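Local coordinates for uncharacterized protein (Bacteroides eggerthii DSM 20697, PDB 4ECO) that is of unknown function but, as a leucine-rich repeat protein, probably recognises and binds other proteins, at residues R122-P126 and K127-A131; Q137-K140 and M141-H144. One frame throughout, in Å; residues are numbered along the deposited sequence.

Contact 1 (R122-P126 and K127-A131)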
ATOM      1  N   ARG A 122       2.062   0.738 -19.579  1.00 51.67           N
ATOM      2  CA  ARG A 122       3.398   1.129 -20.030  1.00 51.07           C
ATOM      3  C   ARG A 122       3.898   2.181 -19.060  1.00 51.76           C
ATOM      4  O   ARG A 122       3.241   3.220 -18.906  1.00 51.76           O
ATOM      5  CB  ARG A 122       3.383   1.633 -21.476  1.00 53.91           C
ATOM      6  CG  ARG A 122       4.424   0.951 -22.360  1.00 72.81           C
ATOM      7  CD  ARG A 122       4.533   1.543 -23.764  1.00 89.56           C
ATOM      8  NE  ARG A 122       3.238   1.892 -24.363  1.00 99.31           N
ATOM      9  CZ  ARG A 122       2.391   1.031 -24.928  1.00114.87           C
ATOM     10  NH1 ARG A 122       2.664  -0.269 -24.944  1.00 98.75           N
ATOM     11  NH2 ARG A 122       1.248   1.458 -25.441  1.00108.42           N
ATOM     12  N   LEU A 123       4.987   1.899 -18.327  1.00 44.40           N
ATOM     13  CA  LEU A 123       5.464   2.892 -17.361  1.00 42.50           C
ATOM     14  C   LEU A 123       6.329   3.937 -18.049  1.00 44.33           C
ATOM     15  O   LEU A 123       6.403   5.074 -17.590  1.00 44.14           O
ATOM     16  CB  LEU A 123       6.233   2.246 -16.206  1.00 41.94           C
ATOM     17  CG  LEU A 123       5.564   1.089 -15.488  1.00 44.31           C
ATOM     18  CD1 LEU A 123       6.470   0.555 -14.427  1.00 44.26           C
ATOM     19  CD2 LEU A 123       4.259   1.498 -14.890  1.00 44.22           C
ATOM     20  N   PHE A 124       6.954   3.551 -19.165  1.00 40.13           N
ATOM     21  CA  PHE A 124       7.802   4.414 -19.982  1.00 40.44           C
ATOM     22  C   PHE A 124       7.043   4.859 -21.212  1.00 48.38           C
ATOM     23  O   PHE A 124       6.484   4.029 -21.943  1.00 50.22           O
ATOM     24  CB  PHE A 124       9.097   3.693 -20.379  1.00 41.15           C
ATOM     25  CG  PHE A 124      10.101   3.478 -19.276  1.00 41.23           C
ATOM     26  CD1 PHE A 124       9.771   2.745 -18.148  1.00 42.28           C
ATOM     27  CD2 PHE A 124      11.403   3.917 -19.411  1.00 44.97           C
ATOM     28  CE1 PHE A 124      10.701   2.538 -17.139  1.00 43.44           C
ATOM     29  CE2 PHE A 124      12.347   3.676 -18.411  1.00 47.74           C
ATOM     30  CZ  PHE A 124      11.987   2.993 -17.282  1.00 44.06           C
ATOM     31  N   GLY A 125       7.035   6.162 -21.425  1.00 45.32           N
ATOM     32  CA  GLY A 125       6.342   6.803 -22.532  1.00 46.24           C
ATOM     33  C   GLY A 125       6.174   8.286 -22.286  1.00 52.17           C
ATOM     34  O   GLY A 125       6.562   8.784 -21.227  1.00 52.75           O
ATOM     35  N   PRO A 126       5.574   9.025 -23.232  1.00 49.16           N
ATOM     36  CA  PRO A 126       5.415  10.488 -23.048  1.00 49.52           C
ATOM     37  C   PRO A 126       4.549  10.902 -21.841  1.00 54.39           C
ATOM     38  O   PRO A 126       4.701  12.022 -21.365  1.00 55.88           O
ATOM     39  CB  PRO A 126       4.740  10.922 -24.348  1.00 51.11           C
ATOM     40  CG  PRO A 126       5.103   9.865 -25.341  1.00 54.44           C
ATOM     41  CD  PRO A 126       5.085   8.596 -24.556  1.00 49.29           C
ATOM     42  N   LYS A 127       3.654  10.023 -21.348  1.00 50.30           N
ATOM     43  CA  LYS A 127       2.788  10.308 -20.184  1.00 48.87           C
ATOM     44  C   LYS A 127       3.345   9.643 -18.912  1.00 51.41           C
ATOM     45  O   LYS A 127       2.819   9.874 -17.813  1.00 51.12           O
ATOM     46  CB  LYS A 127       1.332   9.847 -20.423  1.00 50.60           C
ATOM     47  CG  LYS A 127       0.598  10.459 -21.629  1.00 76.76           C
ATOM     48  CD  LYS A 127       0.337  11.966 -21.506  1.00 93.99           C
ATOM     49  CE  LYS A 127      -0.582  12.492 -22.606  1.00104.65           C
ATOM     50  NZ  LYS A 127      -2.011  12.076 -22.435  1.00109.07           N
ATOM     51  N   GLY A 128       4.418   8.853 -19.079  1.00 45.53           N
ATOM     52  CA  GLY A 128       5.091   8.157 -17.992  1.00 43.70           C
ATOM     53  C   GLY A 128       6.542   8.565 -17.846  1.00 45.52           C
ATOM     54  O   GLY A 128       6.867   9.760 -17.860  1.00 46.35           O
ATOM     55  N   ILE A 129       7.422   7.563 -17.678  1.00 38.52           N
ATOM     56  CA  ILE A 129       8.858   7.770 -17.539  1.00 37.52           C
ATOM     57  C   ILE A 129       9.373   8.132 -18.940  1.00 45.70           C
ATOM     58  O   ILE A 129       9.309   7.338 -19.890  1.00 45.53           O
ATOM     59  CB  ILE A 129       9.576   6.563 -16.874  1.00 37.96           C
ATOM     60  CG1 ILE A 129       9.141   6.415 -15.416  1.00 36.82           C
ATOM     61  CG2 ILE A 129      11.074   6.726 -16.922  1.00 37.68           C
ATOM     62  CD1 ILE A 129       9.185   4.975 -14.865  1.00 32.85           C
ATOM     63  N   SER A 130       9.791   9.385 -19.073  1.00 44.87           N
ATOM     64  CA  SER A 130      10.264   9.949 -20.331  1.00 45.64           C
ATOM     65  C   SER A 130      11.499  10.793 -20.118  1.00 51.79           C
ATOM     66  O   SER A 130      11.681  11.394 -19.058  1.00 50.63           O
ATOM     67  CB  SER A 130       9.167  10.787 -20.977  1.00 48.06           C
ATOM     68  OG  SER A 130       8.491  11.615 -20.040  1.00 59.51           O
ATOM     69  N   ALA A 131      12.358  10.822 -21.136  1.00 50.21           N
ATOM     70  CA  ALA A 131      13.545  11.665 -21.129  1.00 50.36           C
ATOM     71  C   ALA A 131      13.128  13.139 -21.077  1.00 53.83           C
ATOM     72  O   ALA A 131      12.180  13.552 -21.758  1.00 51.52           O
ATOM     73  CB  ALA A 131      14.393  11.389 -22.358  1.00 51.57           C
TER
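The carbonyl oxygen of Leu123 takes the shortest bond here: Ile129 N gives its hydrogen to Leu123 O at 2.7 Å, nearly straight (177°) and in the carbonyl plane. A second, softer approach reaches the same acceptor, since Gly128 CA lies 3.4 Å from Leu123 O in a CA-H...O contact. Ile129 then uses its other backbone group, with Gly125 N bonding to Ile129 O at 3.0 Å from well above the carbonyl plane. By bonding through its N and O to the two neighbours of Phe124, Ile129 makes the pattern of a single parallel-type beta bridge. The chain comes round to it through a type I beta turn from Gly125 to Gly128, with Pro126 and Lys127 at the corners, closed by Gly128 N to Gly125 O at 3.0 Å. Beyond the turn, Ser130 OG bonds back to Gly128 O.

The apolar part sits beside this bridge. CG1 of Ile129 lies beside the backbone N (chi1 -67°), which leaves CG2 anti to that N and over one face of the Phe124 ring, 3.8 Å from Ile129 CG2 to the ring centroid and 17° off the normal, a CH-pi contact shifted toward the CE2 side. The other branch stays over the same face, nearer the opposite rim, with Ile129 CD1 3.7 Å from Phe124 CE1. Phe124 also meets Tyr212 of strand 210-214 edge-to-face, and the carboxylate of Glu89 accepts bonds from Leu123 N and Phe124 N.

The backbone bonds pair Ile129 N and O, Gly125 N and O, Gly128 N and Leu123 O within a partly buried loop that forms no regular strand, while Phe124 and Ile129, in CH-pi contact, pack together against strands 109-111 and 210-214.

Contact 2 (Q137-K140 and M141-H144)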
ATOM      1  N   GLN A 137       6.265  14.933 -12.837  1.00 55.38           N
ATOM      2  CA  GLN A 137       5.988  13.696 -13.598  1.00 52.92           C
ATOM      3  C   GLN A 137       6.858  12.528 -13.056  1.00 51.06           C
ATOM      4  O   GLN A 137       6.359  11.408 -12.900  1.00 47.54           O
ATOM      5  CB  GLN A 137       6.255  13.942 -15.087  1.00 54.81           C
ATOM      6  CG  GLN A 137       6.113  12.727 -15.974  1.00 79.75           C
ATOM      7  CD  GLN A 137       4.726  12.611 -16.498  1.00104.32           C
ATOM      8  OE1 GLN A 137       3.808  12.168 -15.791  1.00100.45           O
ATOM      9  NE2 GLN A 137       4.550  13.018 -17.753  1.00 97.63           N
ATOM     10  N   LYS A 138       8.151  12.830 -12.739  1.00 45.52           N
ATOM     11  CA  LYS A 138       9.112  11.895 -12.170  1.00 43.75           C
ATOM     12  C   LYS A 138       8.563  11.345 -10.872  1.00 49.49           C
ATOM     13  O   LYS A 138       8.552  10.123 -10.692  1.00 48.93           O
ATOM     14  CB  LYS A 138      10.470  12.570 -11.955  1.00 46.12           C
ATOM     15  CG  LYS A 138      11.562  11.610 -11.477  1.00 48.18           C
ATOM     16  CD  LYS A 138      12.808  12.339 -10.965  1.00 46.84           C
ATOM     17  CE  LYS A 138      13.908  11.374 -10.627  1.00 56.92           C
ATOM     18  NZ  LYS A 138      15.225  12.053 -10.520  1.00 72.27           N
ATOM     19  N   GLN A 139       8.046  12.241  -9.990  1.00 47.94           N
ATOM     20  CA  GLN A 139       7.468  11.860  -8.702  1.00 47.32           C
ATOM     21  C   GLN A 139       6.256  10.953  -8.882  1.00 48.47           C
ATOM     22  O   GLN A 139       6.206   9.885  -8.269  1.00 47.69           O
ATOM     23  CB  GLN A 139       7.093  13.088  -7.866  1.00 49.36           C
ATOM     24  CG  GLN A 139       8.112  13.348  -6.769  1.00 67.74           C
ATOM     25  CD  GLN A 139       8.278  12.178  -5.826  1.00 83.51           C
ATOM     26  OE1 GLN A 139       7.306  11.666  -5.240  1.00 76.97           O
ATOM     27  NE2 GLN A 139       9.527  11.745  -5.654  1.00 74.57           N
ATOM     28  N   LYS A 140       5.309  11.357  -9.749  1.00 43.44           N
ATOM     29  CA  LYS A 140       4.101  10.593 -10.069  1.00 41.74           C
ATOM     30  C   LYS A 140       4.478   9.165 -10.401  1.00 44.01           C
ATOM     31  O   LYS A 140       3.950   8.227  -9.801  1.00 45.41           O
ATOM     32  CB  LYS A 140       3.353  11.256 -11.245  1.00 44.00           C
ATOM     33  CG  LYS A 140       1.962  10.691 -11.554  1.00 54.00           C
ATOM     34  CD  LYS A 140       1.296  11.492 -12.668  1.00 63.42           C
ATOM     35  CE  LYS A 140      -0.047  10.945 -13.093  1.00 80.73           C
ATOM     36  NZ  LYS A 140       0.071   9.895 -14.131  1.00 86.64           N
HETATM   37  N   MSE A 141       5.436   9.024 -11.321  1.00 37.94           N
HETATM   38  CA  MSE A 141       5.952   7.771 -11.844  1.00 35.37           C
HETATM   39  C   MSE A 141       6.652   6.983 -10.761  1.00 40.84           C
HETATM   40  O   MSE A 141       6.385   5.788 -10.654  1.00 41.44           O
HETATM   41  CB  MSE A 141       6.862   8.015 -13.067  1.00 36.79           C
HETATM   42  CG  MSE A 141       6.030   8.344 -14.328  1.00 42.75           C
HETATM   43 SE   MSE A 141       4.200   7.404 -14.432  0.75 48.67          SE
HETATM   44  CE  MSE A 141       3.271   8.898 -14.487  1.00 46.96           C
ATOM     45  N   ARG A 142       7.461   7.643  -9.908  1.00 37.68           N
ATOM     46  CA  ARG A 142       8.133   7.013  -8.768  1.00 37.15           C
ATOM     47  C   ARG A 142       7.110   6.348  -7.831  1.00 40.64           C
ATOM     48  O   ARG A 142       7.357   5.254  -7.330  1.00 40.52           O
ATOM     49  CB  ARG A 142       8.958   8.058  -7.986  1.00 36.79           C
ATOM     50  CG  ARG A 142      10.317   8.369  -8.575  1.00 37.36           C
ATOM     51  CD  ARG A 142      11.172   9.152  -7.610  1.00 34.40           C
ATOM     52  NE  ARG A 142      12.596   8.985  -7.909  1.00 34.21           N
ATOM     53  CZ  ARG A 142      13.579   9.655  -7.317  1.00 48.13           C
ATOM     54  NH1 ARG A 142      13.309  10.563  -6.389  1.00 51.25           N
ATOM     55  NH2 ARG A 142      14.837   9.439  -7.667  1.00 35.18           N
HETATM   56  N   MSE A 143       5.950   7.002  -7.641  1.00 37.56           N
HETATM   57  CA  MSE A 143       4.840   6.563  -6.782  1.00 36.95           C
HETATM   58  C   MSE A 143       3.937   5.529  -7.439  1.00 41.65           C
HETATM   59  O   MSE A 143       2.979   5.087  -6.795  1.00 43.05           O
HETATM   60  CB  MSE A 143       3.962   7.774  -6.397  1.00 39.23           C
HETATM   61  CG  MSE A 143       4.691   8.851  -5.592  1.00 46.41           C
HETATM   62 SE   MSE A 143       5.622   8.159  -4.052  0.75 52.85          SE
HETATM   63  CE  MSE A 143       4.078   7.492  -3.035  1.00 50.10           C
ATOM     64  N   HIS A 144       4.212   5.148  -8.705  1.00 37.39           N
ATOM     65  CA  HIS A 144       3.367   4.198  -9.442  1.00 35.96           C
ATOM     66  C   HIS A 144       3.298   2.833  -8.754  1.00 40.07           C
ATOM     67  O   HIS A 144       2.200   2.281  -8.699  1.00 40.01           O
ATOM     68  CB  HIS A 144       3.805   4.011 -10.908  1.00 35.92           C
ATOM     69  CG  HIS A 144       2.862   3.160 -11.694  1.00 38.54           C
ATOM     70  ND1 HIS A 144       2.844   1.777 -11.556  1.00 39.75           N
ATOM     71  CD2 HIS A 144       1.916   3.526 -12.592  1.00 40.13           C
ATOM     72  CE1 HIS A 144       1.870   1.355 -12.345  1.00 39.26           C
ATOM     73  NE2 HIS A 144       1.294   2.369 -13.002  1.00 39.71           N
TER
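Lys138 stays extended all along its chain, with CG opposite the backbone N (chi1 -175°), while Arg142 places CG beside its own N (chi1 -82°) and then runs straight as far as NE. One helical turn apart, the two therefore lie side by side, and Lys138 CE rests over one face of the guanidinium, 3.7 Å from Arg142 CZ. Lys138 NZ and Arg142 NH2 end up 3.9 Å apart. The charges are probably eased by the surroundings: Arg142 NE makes a salt bridge with Asp253, NH2 bonds to Gln276, and Lys138 NZ has a weak bond to Thr252.

Gln139 crosses the arginine from another side. Its NE2 lies 3.6 Å from Arg142 CD near the guanidinium edge, with the amide and guanidinium planes almost perpendicular (85°). Met141, a selenomethionine, doubles back so that CE packs along the lysine chain next in sequence, 3.7 Å from Lys140 CD.

Beneath the side chains, Met141 N bonds to Gln137 O at 3.0 Å and Arg142 N to Lys138 O at 2.8 Å. Met143 N bonds to Gln139 O and weakly, i to i+3, to Lys140 O. The three i to i+4 bonds, with Lys138 and Arg142 side by side at that spacing, are those of an alpha-helix, here the last turn of helix 135-142 in the long link between two parallel strands of the leucine-rich repeat fold.

In the fold
Both contacts belong to the same long excursion between strands 109-111 and 210-214, contact 1 coming first and contact 2 about 10 Å away, centre to centre. Each is partly buried, with Lys127 exposed in the first and Lys140 in the second. Their chemistry differs: 122-131 is irregular chain held by a bridge and a turn, with a phenylalanine-isoleucine CH-pi pair against the strands, whereas 137-144 is helical and sends an arginine to acidic and amide partners near strands 253-257 and 277-279. They meet directly where Met141 CG lies 3.6 Å from Gly128 C and Leu123 CD2 is 3.5 Å from His144 CE1, packing helix against loop.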